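Local coordinates for putative adhesin (Bacteroides fragilis NCTC 9343, PDB 3PET), which is of unproven function but, as a putative lipoprotein with a right-handed beta-helix fold, probably serves in cell adhesion, at residues A[15-21]-A[41-45]; A[151-155]-A[172-176]; A[185-189]-A[204-208]. One frame throughout, in Å; residues are numbered along the deposited sequence. Where two conformers were deposited one is given.

Interaction 1: residues A[15-21]-A[41-45]; sequences DYKVKEF and KTDLQ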
ATOM      1  N   ASP A  15      31.718   8.382  -8.096  1.00 24.19           N
ATOM      2  CA  ASP A  15      31.854   9.075  -6.823  1.00 24.98           C
ATOM      3  C   ASP A  15      31.511  10.538  -7.033  1.00 30.66           C
ATOM      4  O   ASP A  15      32.069  11.184  -7.929  1.00 30.46           O
ATOM      5  CB  ASP A  15      33.270   8.904  -6.258  1.00 27.35           C
ATOM      6  CG  ASP A  15      33.466   9.450  -4.859  1.00 40.65           C
ATOM      7  OD1 ASP A  15      32.468   9.644  -4.158  1.00 40.93           O
ATOM      8  OD2 ASP A  15      34.628   9.655  -4.460  1.00 53.43           O
ATOM      9  N   TYR A  16      30.566  11.051  -6.230  1.00 27.03           N
ATOM     10  CA  TYR A  16      30.137  12.447  -6.264  1.00 26.84           C
ATOM     11  C   TYR A  16      30.590  13.116  -4.975  1.00 33.35           C
ATOM     12  O   TYR A  16      30.130  12.763  -3.869  1.00 32.61           O
ATOM     13  CB  TYR A  16      28.604  12.576  -6.437  1.00 27.19           C
ATOM     14  CG  TYR A  16      27.995  11.733  -7.545  1.00 27.52           C
ATOM     15  CD1 TYR A  16      27.819  10.361  -7.389  1.00 28.61           C
ATOM     16  CD2 TYR A  16      27.524  12.319  -8.717  1.00 28.80           C
ATOM     17  CE1 TYR A  16      27.255   9.581  -8.396  1.00 28.57           C
ATOM     18  CE2 TYR A  16      26.944  11.546  -9.734  1.00 29.71           C
ATOM     19  CZ  TYR A  16      26.782  10.179  -9.552  1.00 36.49           C
ATOM     20  OH  TYR A  16      26.214   9.378 -10.528  1.00 42.09           O
ATOM     21  N   LYS A  17      31.505  14.064  -5.105  1.00 31.95           N
ATOM     22  CA  LYS A  17      32.017  14.804  -3.952  1.00 33.46           C
ATOM     23  C   LYS A  17      31.021  15.916  -3.660  1.00 37.64           C
ATOM     24  O   LYS A  17      31.159  17.037  -4.146  1.00 40.89           O
ATOM     25  CB  LYS A  17      33.437  15.332  -4.218  1.00 37.46           C
ATOM     26  N   VAL A  18      29.960  15.563  -2.953  1.00 29.97           N
ATOM     27  CA  VAL A  18      28.861  16.468  -2.622  1.00 27.12           C
ATOM     28  C   VAL A  18      29.182  17.259  -1.344  1.00 29.99           C
ATOM     29  O   VAL A  18      29.995  16.823  -0.523  1.00 29.70           O
ATOM     30  CB  VAL A  18      27.538  15.660  -2.476  1.00 28.35           C
ATOM     31  CG1 VAL A  18      27.119  15.050  -3.802  1.00 27.26           C
ATOM     32  CG2 VAL A  18      27.644  14.571  -1.407  1.00 28.20           C
ATOM     33  N   LYS A  19      28.513  18.403  -1.178  1.00 25.91           N
ATOM     34  CA  LYS A  19      28.565  19.226   0.027  1.00 26.24           C
ATOM     35  C   LYS A  19      27.913  18.442   1.167  1.00 29.00           C
ATOM     36  O   LYS A  19      27.109  17.546   0.893  1.00 27.27           O
ATOM     37  CB  LYS A  19      27.793  20.541  -0.192  1.00 29.40           C
ATOM     38  CG  LYS A  19      28.536  21.600  -0.977  1.00 51.00           C
ATOM     39  CD  LYS A  19      27.879  22.951  -0.739  1.00 65.35           C
ATOM     40  CE  LYS A  19      28.192  23.949  -1.813  1.00 86.36           C
ATOM     41  NZ  LYS A  19      27.213  25.060  -1.789  1.00100.06           N
ATOM     42  N   GLU A  20      28.203  18.792   2.427  1.00 26.61           N
ATOM     43  CA  GLU A  20      27.579  18.071   3.533  1.00 25.10           C
ATOM     44  C   GLU A  20      26.060  18.353   3.572  1.00 27.38           C
ATOM     45  O   GLU A  20      25.606  19.446   3.238  1.00 27.36           O
ATOM     46  CB  GLU A  20      28.249  18.379   4.871  1.00 26.42           C
ATOM     47  CG  GLU A  20      27.717  17.487   5.992  1.00 28.66           C
ATOM     48  CD  GLU A  20      28.405  17.628   7.333  1.00 35.07           C
ATOM     49  OE1 GLU A  20      29.535  18.157   7.368  1.00 22.92           O
ATOM     50  OE2 GLU A  20      27.825  17.183   8.347  1.00 31.51           O
ATOM     51  N   PHE A  21      25.295  17.318   3.914  1.00 22.63           N
ATOM     52  CA  PHE A  21      23.840  17.326   4.013  1.00 20.43           C
ATOM     53  C   PHE A  21      23.443  16.538   5.251  1.00 23.18           C
ATOM     54  O   PHE A  21      24.233  15.708   5.728  1.00 22.03           O
ATOM     55  CB  PHE A  21      23.206  16.703   2.728  1.00 20.48           C
ATOM     56  CG  PHE A  21      23.693  15.301   2.437  1.00 19.93           C
ATOM     57  CD1 PHE A  21      23.125  14.204   3.078  1.00 20.74           C
ATOM     58  CD2 PHE A  21      24.783  15.087   1.595  1.00 21.01           C
ATOM     59  CE1 PHE A  21      23.630  12.917   2.867  1.00 21.65           C
ATOM     60  CE2 PHE A  21      25.281  13.798   1.384  1.00 22.47           C
ATOM     61  CZ  PHE A  21      24.704  12.729   2.021  1.00 19.99           C
ATOM     62  N   LYS A  41      33.339  12.513   7.308  1.00 24.43           N
ATOM     63  CA  LYS A  41      33.241  12.580   5.852  1.00 22.94           C
ATOM     64  C   LYS A  41      31.819  12.501   5.293  1.00 23.82           C
ATOM     65  O   LYS A  41      30.953  11.850   5.869  1.00 23.02           O
ATOM     66  CB  LYS A  41      34.087  11.465   5.235  1.00 25.98           C
ATOM     67  CG  LYS A  41      35.582  11.772   5.352  1.00 33.24           C
ATOM     68  CD  LYS A  41      36.455  10.807   4.575  1.00 41.92           C
ATOM     69  CE  LYS A  41      37.936  11.078   4.763  1.00 51.27           C
ATOM     70  NZ  LYS A  41      38.300  12.519   4.623  1.00 63.59           N
ATOM     71  N   THR A  42      31.595  13.176   4.161  1.00 19.63           N
ATOM     72  CA  THR A  42      30.349  13.141   3.390  1.00 19.67           C
ATOM     73  C   THR A  42      30.688  12.526   2.034  1.00 24.26           C
ATOM     74  O   THR A  42      31.671  12.921   1.421  1.00 23.97           O
ATOM     75  CB  THR A  42      29.675  14.524   3.280  1.00 26.40           C
ATOM     76  OG1 THR A  42      29.325  14.935   4.591  1.00 24.65           O
ATOM     77  CG2 THR A  42      28.416  14.497   2.428  1.00 24.61           C
ATOM     78  N   ASP A  43      29.914  11.530   1.591  1.00 21.58           N
ATOM     79  CA  ASP A  43      30.206  10.899   0.314  1.00 21.16           C
ATOM     80  C   ASP A  43      28.960  10.273  -0.302  1.00 23.63           C
ATOM     81  O   ASP A  43      28.018   9.894   0.395  1.00 21.68           O
ATOM     82  CB  ASP A  43      31.326   9.838   0.468  1.00 23.60           C
ATOM     83  CG  ASP A  43      31.902   9.382  -0.868  1.00 36.09           C
ATOM     84  OD1 ASP A  43      32.245  10.269  -1.711  1.00 33.49           O
ATOM     85  OD2 ASP A  43      31.897   8.157  -1.125  1.00 39.90           O
ATOM     86  N   LEU A  44      28.954  10.227  -1.634  1.00 19.73           N
ATOM     87  CA  LEU A  44      27.910   9.615  -2.424  1.00 19.17           C
ATOM     88  C   LEU A  44      28.549   8.805  -3.509  1.00 22.81           C
ATOM     89  O   LEU A  44      29.346   9.339  -4.296  1.00 20.09           O
ATOM     90  CB  LEU A  44      26.938  10.659  -3.027  1.00 18.92           C
ATOM     91  CG  LEU A  44      25.901  10.094  -4.020  1.00 21.37           C
ATOM     92  CD1 LEU A  44      24.860   9.194  -3.322  1.00 19.01           C
ATOM     93  CD2 LEU A  44      25.238  11.193  -4.790  1.00 20.75           C
ATOM     94  N   GLN A  45      28.215   7.500  -3.539  1.00 19.56           N
ATOM     95  CA  GLN A  45      28.676   6.600  -4.589  1.00 19.75           C
ATOM     96  C   GLN A  45      27.512   5.900  -5.198  1.00 22.74           C
ATOM     97  O   GLN A  45      26.603   5.454  -4.483  1.00 21.66           O
ATOM     98  CB  GLN A  45      29.701   5.569  -4.097  1.00 21.96           C
ATOM     99  CG  GLN A  45      30.901   6.202  -3.420  1.00 35.87           C
ATOM    100  CD  GLN A  45      32.008   5.240  -3.140  1.00 57.34           C
ATOM    101  OE1 GLN A  45      31.807   4.033  -2.929  1.00 49.29           O
ATOM    102  NE2 GLN A  45      33.212   5.782  -3.099  1.00 57.21           N
TER
HETATM  103  O   HOH W   1      31.947  15.067  -0.320  1.00 36.79           O
HETATM  104  O   HOH W   2      31.353  16.055   6.029  1.00 19.66           O

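Interaction 2: residues A[151-155]-A[172-176]; sequences AALHS and EASSQ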
ATOM      1  N   ALA A 151       8.215   8.232  19.643  1.00 19.90           N
ATOM      2  CA  ALA A 151       8.076   7.638  18.301  1.00 17.92           C
ATOM      3  C   ALA A 151       6.656   7.843  17.793  1.00 20.01           C
ATOM      4  O   ALA A 151       5.694   7.328  18.383  1.00 18.21           O
ATOM      5  CB  ALA A 151       8.434   6.153  18.314  1.00 18.20           C
ATOM      6  N   ALA A 152       6.525   8.647  16.739  1.00 15.17           N
ATOM      7  CA  ALA A 152       5.263   8.908  16.065  1.00 15.83           C
ATOM      8  C   ALA A 152       5.261   8.024  14.826  1.00 18.75           C
ATOM      9  O   ALA A 152       6.156   8.145  13.982  1.00 19.22           O
ATOM     10  CB  ALA A 152       5.129  10.400  15.715  1.00 16.87           C
ATOM     11  N   LEU A 153       4.348   7.047  14.787  1.00 13.62           N
ATOM     12  CA  LEU A 153       4.267   6.039  13.718  1.00 12.49           C
ATOM     13  C   LEU A 153       2.932   6.150  13.032  1.00 19.95           C
ATOM     14  O   LEU A 153       1.907   5.804  13.633  1.00 18.27           O
ATOM     15  CB  LEU A 153       4.477   4.619  14.316  1.00 11.77           C
ATOM     16  CG  LEU A 153       5.726   4.422  15.204  1.00 15.39           C
ATOM     17  CD1 LEU A 153       5.748   3.023  15.836  1.00 14.13           C
ATOM     18  CD2 LEU A 153       7.028   4.665  14.419  1.00 16.41           C
ATOM     19  N   HIS A 154       2.923   6.684  11.797  1.00 18.61           N
ATOM     20  CA  HIS A 154       1.691   6.930  11.059  1.00 19.82           C
ATOM     21  C   HIS A 154       1.742   6.209   9.724  1.00 23.16           C
ATOM     22  O   HIS A 154       2.486   6.598   8.819  1.00 22.80           O
ATOM     23  CB  HIS A 154       1.449   8.452  10.865  1.00 21.52           C
ATOM     24  CG  HIS A 154       1.489   9.239  12.139  1.00 26.15           C
ATOM     25  ND1 HIS A 154       0.526   9.078  13.134  1.00 28.82           N
ATOM     26  CD2 HIS A 154       2.382  10.167  12.547  1.00 28.56           C
ATOM     27  CE1 HIS A 154       0.879   9.891  14.113  1.00 28.45           C
ATOM     28  NE2 HIS A 154       1.987  10.571  13.804  1.00 28.94           N
ATOM     29  N   SER A 155       0.965   5.140   9.613  1.00 17.55           N
ATOM     30  CA  SER A 155       0.928   4.356   8.388  1.00 16.46           C
ATOM     31  C   SER A 155      -0.292   4.753   7.591  1.00 21.52           C
ATOM     32  O   SER A 155      -1.377   4.874   8.160  1.00 21.86           O
ATOM     33  CB  SER A 155       0.958   2.864   8.703  1.00 16.69           C
ATOM     34  OG  SER A 155      -0.093   2.471   9.574  1.00 18.32           O
ATOM     35  N   GLU A 172       3.071   7.417  19.562  1.00 18.93           N
ATOM     36  CA  GLU A 172       1.849   7.933  18.927  1.00 19.51           C
ATOM     37  C   GLU A 172       1.684   7.133  17.656  1.00 23.68           C
ATOM     38  O   GLU A 172       2.488   7.277  16.742  1.00 22.06           O
ATOM     39  CB  GLU A 172       1.914   9.439  18.668  1.00 21.81           C
ATOM     40  CG  GLU A 172       1.941  10.260  19.956  1.00 38.53           C
ATOM     41  CD  GLU A 172       2.842  11.483  19.974  1.00 66.49           C
ATOM     42  OE1 GLU A 172       3.196  11.994  18.886  1.00 57.55           O
ATOM     43  OE2 GLU A 172       3.186  11.936  21.091  1.00 66.07           O
ATOM     44  N   ALA A 173       0.728   6.202  17.632  1.00 20.26           N
ATOM     45  CA  ALA A 173       0.553   5.336  16.468  1.00 18.68           C
ATOM     46  C   ALA A 173      -0.815   5.473  15.839  1.00 22.41           C
ATOM     47  O   ALA A 173      -1.824   5.449  16.544  1.00 23.83           O
ATOM     48  CB  ALA A 173       0.792   3.881  16.861  1.00 18.82           C
ATOM     49  N   SER A 174      -0.858   5.608  14.500  1.00 16.73           N
ATOM     50  CA  SER A 174      -2.126   5.681  13.781  0.50 15.89           C
ATOM     51  C   SER A 174      -1.999   4.891  12.496  1.00 19.53           C
ATOM     52  O   SER A 174      -1.029   5.069  11.767  1.00 19.44           O
ATOM     53  CB  SER A 174      -2.558   7.124  13.531  0.50 18.66           C
ATOM     54  OG  SER A 174      -3.721   7.168  12.721  0.50 24.59           O
ATOM     55  N   SER A 175      -2.948   3.938  12.284  1.00 16.18           N
ATOM     56  CA  SER A 175      -2.967   3.066  11.115  1.00 15.88           C
ATOM     57  C   SER A 175      -4.179   3.450  10.250  1.00 18.94           C
ATOM     58  O   SER A 175      -5.313   3.284  10.709  1.00 18.35           O
ATOM     59  CB  SER A 175      -2.991   1.596  11.558  1.00 18.11           C
ATOM     60  OG  SER A 175      -4.129   1.312  12.360  1.00 22.02           O
ATOM     61  N   GLN A 176      -3.944   4.035   9.038  1.00 15.73           N
ATOM     62  CA  GLN A 176      -5.009   4.545   8.149  1.00 15.20           C
ATOM     63  C   GLN A 176      -5.061   3.868   6.771  1.00 18.40           C
ATOM     64  O   GLN A 176      -6.019   4.083   6.027  1.00 15.87           O
ATOM     65  CB  GLN A 176      -4.850   6.049   7.929  1.00 15.86           C
ATOM     66  CG  GLN A 176      -5.050   6.901   9.160  1.00 28.40           C
ATOM     67  CD  GLN A 176      -4.743   8.341   8.827  1.00 38.40           C
ATOM     68  OE1 GLN A 176      -3.599   8.753   8.817  1.00 31.36           O
ATOM     69  NE2 GLN A 176      -5.757   9.107   8.439  1.00 33.50           N
TER
HETATM   70  O   HOH W   3       1.890  11.903  16.353  1.00 40.41           O

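Interaction 3: residues A[185-189]-A[204-208]; sequences ATESI and SPTIK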
ATOM      1  N   ALA A 185       6.066   0.627  23.686  1.00 20.09           N
ATOM      2  CA  ALA A 185       5.859   1.823  24.495  1.00 20.70           C
ATOM      3  C   ALA A 185       6.069   1.513  25.959  1.00 23.43           C
ATOM      4  O   ALA A 185       5.331   0.701  26.525  1.00 22.52           O
ATOM      5  CB  ALA A 185       4.440   2.339  24.271  1.00 21.59           C
ATOM      6  N   THR A 186       7.083   2.130  26.577  1.00 20.61           N
ATOM      7  CA  THR A 186       7.339   1.825  27.989  1.00 20.96           C
ATOM      8  C   THR A 186       6.528   2.720  28.927  1.00 23.66           C
ATOM      9  O   THR A 186       6.177   2.264  29.996  1.00 24.38           O
ATOM     10  CB  THR A 186       8.838   1.886  28.336  1.00 28.74           C
ATOM     11  OG1 THR A 186       9.247   3.248  28.401  1.00 38.10           O
ATOM     12  CG2 THR A 186       9.714   1.108  27.354  1.00 21.79           C
ATOM     13  N   GLU A 187       6.262   3.996  28.560  1.00 20.20           N
ATOM     14  CA  GLU A 187       5.554   4.905  29.465  1.00 19.59           C
ATOM     15  C   GLU A 187       4.140   5.309  28.984  1.00 23.41           C
ATOM     16  O   GLU A 187       3.230   5.398  29.813  1.00 21.64           O
ATOM     17  CB  GLU A 187       6.379   6.181  29.699  1.00 20.86           C
ATOM     18  CG  GLU A 187       7.678   5.938  30.464  1.00 30.40           C
ATOM     19  CD  GLU A 187       8.586   7.140  30.680  1.00 60.12           C
ATOM     20  OE1 GLU A 187       8.370   8.193  30.035  1.00 43.70           O
ATOM     21  OE2 GLU A 187       9.543   7.012  31.476  1.00 68.58           O
ATOM     22  N   SER A 188       3.971   5.609  27.687  1.00 19.30           N
ATOM     23  CA  SER A 188       2.656   6.015  27.189  0.60 18.54           C
ATOM     24  C   SER A 188       2.435   5.594  25.748  1.00 22.98           C
ATOM     25  O   SER A 188       3.391   5.486  24.967  1.00 20.63           O
ATOM     26  CB  SER A 188       2.457   7.525  27.317  0.60 18.96           C
ATOM     27  OG  SER A 188       3.301   8.249  26.442  0.60 15.30           O
ATOM     28  N   ILE A 189       1.157   5.359  25.395  1.00 19.61           N
ATOM     29  CA  ILE A 189       0.803   5.003  24.027  1.00 18.74           C
ATOM     30  C   ILE A 189      -0.533   5.636  23.658  1.00 23.17           C
ATOM     31  O   ILE A 189      -1.529   5.485  24.362  1.00 21.04           O
ATOM     32  CB  ILE A 189       0.830   3.482  23.664  1.00 22.45           C
ATOM     33  CG1 ILE A 189       0.539   3.298  22.130  1.00 22.38           C
ATOM     34  CG2 ILE A 189      -0.145   2.641  24.545  1.00 22.92           C
ATOM     35  CD1 ILE A 189       0.999   2.098  21.509  1.00 28.02           C
ATOM     36  N   SER A 204       4.431  -2.028  29.276  1.00 21.12           N
ATOM     37  CA  SER A 204       3.371  -1.796  30.264  1.00 20.99           C
ATOM     38  C   SER A 204       3.217  -0.286  30.475  1.00 23.96           C
ATOM     39  O   SER A 204       3.566   0.229  31.539  1.00 22.84           O
ATOM     40  CB  SER A 204       3.666  -2.528  31.573  1.00 25.64           C
ATOM     41  OG  SER A 204       3.790  -3.917  31.334  1.00 33.58           O
ATOM     42  N   PRO A 205       2.758   0.460  29.443  1.00 22.18           N
ATOM     43  CA  PRO A 205       2.661   1.913  29.596  1.00 22.47           C
ATOM     44  C   PRO A 205       1.663   2.321  30.676  1.00 26.62           C
ATOM     45  O   PRO A 205       0.606   1.704  30.844  1.00 27.90           O
ATOM     46  CB  PRO A 205       2.234   2.389  28.189  1.00 23.03           C
ATOM     47  CG  PRO A 205       1.550   1.204  27.583  1.00 27.39           C
ATOM     48  CD  PRO A 205       2.326   0.037  28.087  1.00 23.73           C
ATOM     49  N   THR A 206       2.047   3.345  31.429  1.00 23.48           N
ATOM     50  CA  THR A 206       1.273   3.960  32.514  1.00 23.68           C
ATOM     51  C   THR A 206      -0.004   4.616  31.958  1.00 24.83           C
ATOM     52  O   THR A 206      -1.059   4.526  32.583  1.00 22.33           O
ATOM     53  CB  THR A 206       2.191   5.013  33.194  1.00 30.61           C
ATOM     54  OG1 THR A 206       3.318   4.330  33.743  1.00 34.04           O
ATOM     55  CG2 THR A 206       1.483   5.803  34.295  1.00 31.16           C
ATOM     56  N   ILE A 207       0.125   5.328  30.808  1.00 21.64           N
ATOM     57  CA  ILE A 207      -0.977   6.035  30.174  1.00 22.46           C
ATOM     58  C   ILE A 207      -1.236   5.462  28.808  1.00 24.27           C
ATOM     59  O   ILE A 207      -0.317   5.325  28.009  1.00 21.79           O
ATOM     60  CB  ILE A 207      -0.721   7.569  30.062  1.00 26.63           C
ATOM     61  CG1 ILE A 207      -0.177   8.184  31.375  1.00 29.30           C
ATOM     62  CG2 ILE A 207      -1.982   8.327  29.531  1.00 24.78           C
ATOM     63  CD1 ILE A 207      -1.243   8.538  32.489  1.00 44.17           C
ATOM     64  N   LYS A 208      -2.486   5.160  28.514  1.00 19.92           N
ATOM     65  CA  LYS A 208      -2.811   4.715  27.176  1.00 18.93           C
ATOM     66  C   LYS A 208      -4.121   5.335  26.712  1.00 22.77           C
ATOM     67  O   LYS A 208      -5.054   5.482  27.503  1.00 22.77           O
ATOM     68  CB  LYS A 208      -2.815   3.181  27.032  1.00 21.28           C
ATOM     69  CG  LYS A 208      -3.785   2.390  27.869  1.00 39.91           C
ATOM     70  CD  LYS A 208      -3.550   0.920  27.617  1.00 51.39           C
ATOM     71  CE  LYS A 208      -4.080   0.028  28.695  1.00 64.38           C
ATOM     72  NZ  LYS A 208      -3.180  -1.133  28.871  1.00 76.30           N
TER
HETATM   73  O   HOH W   4       6.800  -0.723  30.339  1.00 30.80           O

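Interaction 1: residues A[15-21]-A[41-45]
Thr42 enters the contact with both branches. Its methyl CG2, anti to the backbone N, reaches the Phe21 ring obliquely at 3.4 Å from CE2 and lies 3.9 Å from Val18 CG2, while OG1 meets the aliphatic part of Glu20, 3.3 Å from CG. Two waters bridge the segments. One donates to Val18 O and Thr42 O; the other bonds Thr42 OG1 and gives a weak bond to Glu20 OE1.

Although Asp43 CB leads away, its carboxylate reaches Asp15, with CG anti to N (chi1 -166°), and the two OD1 atoms stand 2.5 Å apart with the carboxylate planes 77° apart. An approach this short, if real, would be explained by a proton on one acid, though this remains doubtful. The backbone of Asp43 pairs on its other flank with Thr86 of strand 82-87, so 43-47 lies between two antiparallel neighbours at this end of the beta-helix, whose later coils stack in parallel.

Leu44 O receives the Tyr16 N-H at 2.9 Å and 178°, and sits near the plane of the Tyr16 ring at its edge. Leu44 CD2 packs 3.8 Å from Tyr16 CD1, and both side chains also touch Val58 of strand 56-61. Gln45 forms a non-hydrogen-bonded pair with Asp15, on the face these two share, and its CG approaches Asp15 OD1.

Interaction 2: residues A[151-155]-A[172-176]
The His154 imidazole is approached at its edge, near the ring plane, by Ser174 CB, 3.7 Å from ND1, and by a water bonded to NE2. That water also donates to Glu172 OE1, linking the ring to the carboxylate where NE2 and OE1 themselves are 5.4 Å apart. Glu172 O lies oblique to the ring. Gln135 of strand 131-136 touches the histidine from the preceding coil.

Beneath these groups run two strands in register, their axes 4.6 Å apart and 3° from parallel. Four backbone bonds join them, Glu172 N to Ala151 O, Leu153 N to Glu172 O (2.7 Å), Ser174 N to Leu153 O and Ser155 N to Ser174 O; a fifth, Gln176 N to Ser155 O, continues the ladder just past the strand end. Ala152, His154, Glu172 and Ser174 occupy one face. Leu153, Ser155, Ala173 and Ser175 occupy the other, which is buried, and there a Ser155 chi1 of 56° brings OG to 3.3 Å from Ser175 CA. Leu153 meets Ile181 and Cys183 of strand 181-185 across the interior of the coil.

The chemistry divides accordingly: backbone bonding carries the parallel ladder, while a water, and no direct bond, joins His154 NE2 to Glu172 OE1.

Interaction 3: residues A[185-189]-A[204-208]
Pro205 packs its ring along Ile189, the two side chains side by side and pointing the same way, with CG 3.8 Å from Ile189 CG2. That methyl also meets Lys208 CB at 3.7 Å. A chi1 of -175° for Ile189 sends CG1 off anti to N and sets CG2 between N and the carbonyl carbon, where it faces both partners. The proline's CD comes 3.5 Å from Ala185 O. Across the other face Ser188 CB and Ile207 CB approach to 4.2 Å.

Backbone bonds set this register. Glu187 O accepts the Ile207 N-H at 3.3 Å, in the carbonyl plane, and receives a second, weak bond from Thr206 N. Two residues on, Ile189 N donates to Ile207 O at 3.0 Å. At the corner a water donates to Thr186 O and accepts from Ser204 N, bridging the segments, and Pro205 CA gives Thr186 O a CA-H...O contact.

Further out, Val171 of strand 171-175 touches both Ala185 and Ile189, and Lys208 NZ makes a weak bond to Tyr201 OH. The chain turns at Thr186 and Glu187; alongside, the other segment has an extra residue, Thr206, before Ser188-Ile207 pairing begins, one coil apart, as in a right-handed beta-helix.

Overall arrangement
From the N terminus, interaction 1 comes first: it closes a loop in which the 19 residues between 15-21 and 41-45 include strands 23-26 and 31-36. Interactions 2 and 3 follow in series, each closing a loop before the next opens, so none nests or crosses. There paired residues are 20 and 19 apart, one coil of the beta-helix each. Interaction 1 instead joins antiparallel strands 11-16 and 43-47 at the far end, its centre 32 Å from that of interaction 2 and 41 Å from that of interaction 3. The latter two, 15 Å apart between centres, lie on the paired strands 171-175 and 188-193 respectively, which carry the stack toward the C terminus.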